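Local atomic coordinates of hydrolase, haloacid dehalogenase-like family (Porphyromonas gingivalis, PDB entry 2I6X), a protein that is a predicted hydrolase of the haloacid dehalogenase-like superfamily, whose own substrate and reaction are not established. Residues D51-R56 / L110-P115. Sequence-based numbering, arbitrary orientation.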
# COMPACT_ATOMS: atom_id res chain seq x y z
N ASP A 51 -3.18 5.07 13.65
CA ASP A 51 -2.10 4.68 14.55
C ASP A 51 -1.53 3.34 14.08
O ASP A 51 -0.33 3.09 14.21
CB ASP A 51 -2.60 4.58 16.00
CG ASP A 51 -2.94 5.93 16.60
OD1 ASP A 51 -2.57 6.98 16.02
OD2 ASP A 51 -3.59 5.96 17.68
N LEU A 52 -2.40 2.51 13.52
CA LEU A 52 -1.99 1.23 12.98
C LEU A 52 -1.12 1.35 11.70
O LEU A 52 -0.12 0.63 11.61
CB LEU A 52 -3.22 0.33 12.73
CG LEU A 52 -3.01 -1.04 12.05
CD1 LEU A 52 -2.29 -2.02 12.97
CD2 LEU A 52 -4.32 -1.61 11.55
N GLU A 53 -1.49 2.23 10.75
CA GLU A 53 -0.74 2.42 9.48
C GLU A 53 0.59 3.09 9.70
O GLU A 53 1.55 2.79 9.01
CB GLU A 53 -1.44 3.35 8.48
CG GLU A 53 -2.88 3.06 8.22
CD GLU A 53 -3.22 3.23 6.76
OE1 GLU A 53 -3.07 4.38 6.24
OE2 GLU A 53 -3.63 2.19 6.14
N SER A 54 0.59 4.05 10.62
CA SER A 54 1.70 4.92 10.83
C SER A 54 2.73 4.28 11.75
O SER A 54 3.82 4.81 11.92
CB SER A 54 1.22 6.25 11.41
OG SER A 54 1.00 6.15 12.82
N GLY A 55 2.37 3.16 12.35
CA GLY A 55 3.26 2.48 13.28
C GLY A 55 3.22 3.04 14.69
O GLY A 55 3.87 2.49 15.58
N ARG A 56 2.45 4.10 14.92
CA ARG A 56 2.38 4.73 16.24
C ARG A 56 1.91 3.75 17.33
O ARG A 56 2.48 3.71 18.42
CB ARG A 56 1.51 5.99 16.20
CG ARG A 56 1.60 6.80 17.46
CD ARG A 56 0.88 8.12 17.33
NE ARG A 56 0.88 8.83 18.61
CZ ARG A 56 -0.03 8.65 19.56
NH1 ARG A 56 0.06 9.34 20.70
NH2 ARG A 56 -1.04 7.79 19.38
N LEU A 110 5.81 2.19 -2.42
CA LEU A 110 5.54 3.14 -1.35
C LEU A 110 4.07 2.99 -0.97
O LEU A 110 3.17 3.37 -1.71
CB LEU A 110 5.90 4.59 -1.71
CG LEU A 110 5.53 5.65 -0.66
CD1 LEU A 110 6.33 5.40 0.60
CD2 LEU A 110 5.69 7.13 -1.14
N SER A 111 3.85 2.46 0.23
CA SER A 111 2.54 1.99 0.60
C SER A 111 2.14 2.37 2.02
O SER A 111 2.92 2.19 2.95
CB SER A 111 2.50 0.47 0.41
OG SER A 111 1.36 -0.07 0.99
N ASN A 112 0.93 2.91 2.17
CA ASN A 112 0.27 2.96 3.49
C ASN A 112 -0.35 1.60 3.75
O ASN A 112 -1.27 1.19 3.04
CB ASN A 112 -0.80 4.03 3.61
CG ASN A 112 -0.24 5.40 3.78
OD1 ASN A 112 0.97 5.60 3.93
ND2 ASN A 112 -1.11 6.38 3.75
N THR A 113 0.12 0.93 4.79
CA THR A 113 -0.29 -0.43 5.02
C THR A 113 -0.12 -0.78 6.49
O THR A 113 0.43 -0.01 7.28
CB THR A 113 0.47 -1.40 4.06
OG1 THR A 113 -0.23 -2.65 3.96
CG2 THR A 113 1.92 -1.65 4.50
N ASN A 114 -0.61 -1.96 6.88
CA ASN A 114 -0.62 -2.32 8.26
C ASN A 114 0.17 -3.62 8.38
O ASN A 114 0.44 -4.25 7.38
CB ASN A 114 -2.05 -2.44 8.71
CG ASN A 114 -2.81 -3.44 7.89
OD1 ASN A 114 -2.64 -4.66 8.04
ND2 ASN A 114 -3.66 -2.94 7.00
N PRO A 115 0.58 -4.01 9.61
CA PRO A 115 1.30 -5.28 9.85
C PRO A 115 0.63 -6.57 9.34
O PRO A 115 1.35 -7.52 9.02
CB PRO A 115 1.41 -5.34 11.37
CG PRO A 115 1.29 -3.98 11.80
CD PRO A 115 0.43 -3.24 10.85
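E53 and T113 share the hydroxyl of S143: S143 OG donates to E53 O on helix 48-54 and itself accepts from T113 N. The backbone carbonyls of the two residues are thereby brought close, E53 O 3.5 Å from T113 O; as two acceptors they cannot bond each other. T113 O in turn receives a CA-H...O contact from E53, with CA 3.5 Å from the oxygen and an angle of 149° at the hydrogen. The E53 side chain, bent at chi2, crosses that of N112 at about a right angle, and OE1 comes to 3.5 Å from N112 CB. Carboxylate and amide planes stand 71° apart. N112 ND2 donates to K150 O; at 3.7 Å from E53 OE1 it makes no hydrogen bond with the carboxylate. Beside T113 the contact is apolar. L52 CG lies anti to the backbone N (chi1 176°), and the branches of L52 divide: CD2 sits 3.7 Å from N114 CB, while CD1 meets P115 CD, also at 3.7 Å. N114 OD1 accepts from V117 N, making N114 the N-cap of helix 115-121. The arrangement joins a helical cap, inserted between the first two strands of a Rossmann-like core, to the loop following strand 106-111; S111, which ends that strand, is in the position expected for the motif II serine or threonine of HAD hydrolases, so the contact probably borders the active-site cleft.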